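Local coordinates for thiol-activated cytolysin (Desulfobulbus propionicus, PDB 6NAL), which probably binds membranes and oligomerises into large beta-barrel pores, as cholesterol-dependent cytolysins and their relatives do, at residues P453-S458 against F468-A473. Sequence-based numbering, arbitrary orientation.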
ATOM      1  N   PRO A 453       9.363  18.888   0.660  1.00 49.10           N
ATOM      2  CA  PRO A 453       9.478  19.854   1.766  1.00 53.99           C
ATOM      3  C   PRO A 453       9.510  21.306   1.322  1.00 48.01           C
ATOM      4  O   PRO A 453       8.858  22.164   1.943  1.00 41.81           O
ATOM      5  CB  PRO A 453      10.768  19.411   2.463  1.00 55.67           C
ATOM      6  CG  PRO A 453      10.777  17.881   2.247  1.00 53.70           C
ATOM      7  CD  PRO A 453      10.275  17.740   0.807  1.00 50.86           C
ATOM      8  N   LEU A 454      10.228  21.616   0.250  1.00 46.77           N
ATOM      9  CA  LEU A 454      10.228  22.983  -0.253  1.00 47.26           C
ATOM     10  C   LEU A 454      10.204  22.976  -1.766  1.00 39.92           C
ATOM     11  O   LEU A 454      11.135  22.471  -2.394  1.00 49.36           O
ATOM     12  CB  LEU A 454      11.446  23.754   0.240  1.00 45.80           C
ATOM     13  CG  LEU A 454      11.427  25.213  -0.251  1.00 59.99           C
ATOM     14  CD1 LEU A 454      10.426  26.053   0.534  1.00 55.21           C
ATOM     15  CD2 LEU A 454      12.808  25.813  -0.158  1.00 62.59           C
ATOM     16  N   ARG A 455       9.156  23.557  -2.344  1.00 38.86           N
ATOM     17  CA  ARG A 455       9.050  23.747  -3.780  1.00 40.44           C
ATOM     18  C   ARG A 455       9.008  25.246  -4.035  1.00 35.88           C
ATOM     19  O   ARG A 455       8.200  25.958  -3.429  1.00 43.46           O
ATOM     20  CB  ARG A 455       7.809  23.052  -4.339  1.00 44.70           C
ATOM     21  CG  ARG A 455       7.777  23.078  -5.852  1.00 44.86           C
ATOM     22  CD  ARG A 455       6.626  22.350  -6.445  1.00 45.86           C
ATOM     23  NE  ARG A 455       6.614  20.930  -6.100  1.00 47.40           N
ATOM     24  CZ  ARG A 455       7.248  19.999  -6.788  1.00 47.46           C
ATOM     25  NH1 ARG A 455       7.985  20.346  -7.824  1.00 57.09           N
ATOM     26  NH2 ARG A 455       7.172  18.731  -6.418  1.00 53.69           N
ATOM     27  N   THR A 456       9.881  25.724  -4.919  1.00 40.53           N
ATOM     28  CA  THR A 456      10.004  27.145  -5.225  1.00 41.50           C
ATOM     29  C   THR A 456       9.731  27.339  -6.701  1.00 38.16           C
ATOM     30  O   THR A 456      10.304  26.631  -7.527  1.00 47.56           O
ATOM     31  CB  THR A 456      11.402  27.663  -4.904  1.00 42.22           C
ATOM     32  OG1 THR A 456      11.689  27.470  -3.521  1.00 48.88           O
ATOM     33  CG2 THR A 456      11.510  29.132  -5.178  1.00 47.44           C
ATOM     34  N   VAL A 457       8.853  28.269  -7.046  1.00 40.82           N
ATOM     35  CA  VAL A 457       8.664  28.635  -8.443  1.00 40.23           C
ATOM     36  C   VAL A 457       8.956  30.116  -8.581  1.00 42.34           C
ATOM     37  O   VAL A 457       8.322  30.942  -7.914  1.00 46.45           O
ATOM     38  CB  VAL A 457       7.263  28.278  -8.979  1.00 45.00           C
ATOM     39  CG1 VAL A 457       6.842  26.886  -8.527  1.00 44.73           C
ATOM     40  CG2 VAL A 457       6.237  29.244  -8.586  1.00 47.25           C
ATOM     41  N   SER A 458       9.948  30.447  -9.409  1.00 43.29           N
ATOM     42  CA  SER A 458      10.369  31.824  -9.645  1.00 39.44           C
ATOM     43  C   SER A 458      10.027  32.207 -11.072  1.00 35.69           C
ATOM     44  O   SER A 458      10.327  31.461 -12.002  1.00 42.59           O
ATOM     45  CB  SER A 458      11.877  31.999  -9.436  1.00 47.19           C
ATOM     46  OG  SER A 458      12.278  31.471  -8.190  1.00 52.80           O
ATOM     47  N   PHE A 468      11.037  31.073 -16.185  1.00 37.39           N
ATOM     48  CA  PHE A 468      10.376  30.212 -15.222  1.00 36.67           C
ATOM     49  C   PHE A 468      11.368  29.188 -14.732  1.00 46.22           C
ATOM     50  O   PHE A 468      12.087  28.582 -15.532  1.00 52.67           O
ATOM     51  CB  PHE A 468       9.200  29.486 -15.851  1.00 36.28           C
ATOM     52  CG  PHE A 468       8.460  28.553 -14.910  1.00 40.78           C
ATOM     53  CD1 PHE A 468       8.844  27.234 -14.766  1.00 41.42           C
ATOM     54  CD2 PHE A 468       7.347  28.978 -14.223  1.00 43.85           C
ATOM     55  CE1 PHE A 468       8.133  26.362 -13.942  1.00 40.23           C
ATOM     56  CE2 PHE A 468       6.639  28.114 -13.387  1.00 32.19           C
ATOM     57  CZ  PHE A 468       7.018  26.814 -13.262  1.00 35.47           C
ATOM     58  N   SER A 469      11.396  28.993 -13.430  1.00 43.70           N
ATOM     59  CA  SER A 469      12.240  27.969 -12.857  1.00 50.01           C
ATOM     60  C   SER A 469      11.492  27.442 -11.655  1.00 40.06           C
ATOM     61  O   SER A 469      10.907  28.213 -10.879  1.00 40.12           O
ATOM     62  CB  SER A 469      13.620  28.497 -12.461  1.00 48.76           C
ATOM     63  OG  SER A 469      13.633  28.863 -11.089  1.00 60.83           O
HETATM   64  N   MSE A 470      11.467  26.127 -11.555  1.00 42.91           N
HETATM   65  CA  MSE A 470      10.859  25.456 -10.429  1.00 46.13           C
HETATM   66  C   MSE A 470      11.928  24.568  -9.801  1.00 38.38           C
HETATM   67  O   MSE A 470      12.681  23.932 -10.522  1.00 47.94           O
HETATM   68  CB  MSE A 470       9.677  24.626 -10.850  1.00 44.36           C
HETATM   69  CG  MSE A 470       9.121  23.865  -9.683  1.00 46.56           C
HETATM   70 SE   MSE A 470       7.463  23.092 -10.182  0.59 56.00          SE
HETATM   71  CE  MSE A 470       8.080  21.588 -11.243  1.00 59.55           C
ATOM     72  N   THR A 471      11.971  24.519  -8.480  1.00 45.43           N
ATOM     73  CA  THR A 471      12.926  23.718  -7.733  1.00 50.35           C
ATOM     74  C   THR A 471      12.146  22.975  -6.664  1.00 46.50           C
ATOM     75  O   THR A 471      11.512  23.625  -5.804  1.00 59.38           O
ATOM     76  CB  THR A 471      13.989  24.608  -7.112  1.00 50.57           C
ATOM     77  OG1 THR A 471      14.674  25.328  -8.148  1.00 55.28           O
ATOM     78  CG2 THR A 471      14.926  23.794  -6.347  1.00 45.16           C
ATOM     79  N   PRO A 472      12.181  21.636  -6.646  1.00 54.02           N
ATOM     80  CA  PRO A 472      12.866  20.729  -7.579  1.00 55.36           C
ATOM     81  C   PRO A 472      12.149  20.712  -8.911  1.00 61.21           C
ATOM     82  O   PRO A 472      10.951  20.946  -8.933  1.00 62.90           O
ATOM     83  CB  PRO A 472      12.791  19.366  -6.875  1.00 60.89           C
ATOM     84  CG  PRO A 472      11.641  19.467  -5.947  1.00 61.94           C
ATOM     85  CD  PRO A 472      11.570  20.914  -5.519  1.00 55.76           C
ATOM     86  N   ALA A 473      12.862  20.473 -10.008  1.00 65.68           N
ATOM     87  CA  ALA A 473      12.239  20.438 -11.331  1.00 73.18           C
ATOM     88  C   ALA A 473      11.682  19.036 -11.577  1.00 87.19           C
ATOM     89  O   ALA A 473      12.210  18.234 -12.348  1.00 97.46           O
ATOM     90  CB  ALA A 473      13.236  20.855 -12.404  1.00 71.80           C
TER
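Four backbone hydrogen bonds tie strand 454-458 to strand 468-471, the antiparallel arms of the C-terminal beta hairpin. Thr-456 N gives to Thr-471 O at 2.8 Å, and Thr-471 N returns to Thr-456 O; Ser-458 and Ser-469 repeat the exchange, the bond from Ser-458 N running nearly along the C=O axis of Ser-469. Between these two hydrogen-bonded pairs lies the non-hydrogen-bonded pair Val-457 and Met-470, a selenomethionine, side by side with Val-457 CG1 4.0 Å from Met-470 CG. Met-470 runs extended to its selenium, then bends at chi3 (77°), laying SE 3.9 Å from Arg-455 CD and CE 3.6 Å from Arg-455 NH1. Arg-455 crosses it obliquely, itself bent at chi3, and Pro-472, after a cis peptide bond, sets the CG-CD edge of its ring over one guanidinium face, toward the rim. Arg-455 NH2 is held by a salt bridge to Asp-474 OD2 and a hydrogen bond to Ala-450 O. Strand 349-372 runs parallel to 454-462 in the same sheet; strands 422-432 and 440-449, in the second sheet, pack against the Arg-455, Val-457 and Met-470 side, as in a beta sandwich. Arg-455 is buried, so its charge is probably balanced by the side-chain carboxylate of the C-terminal residue.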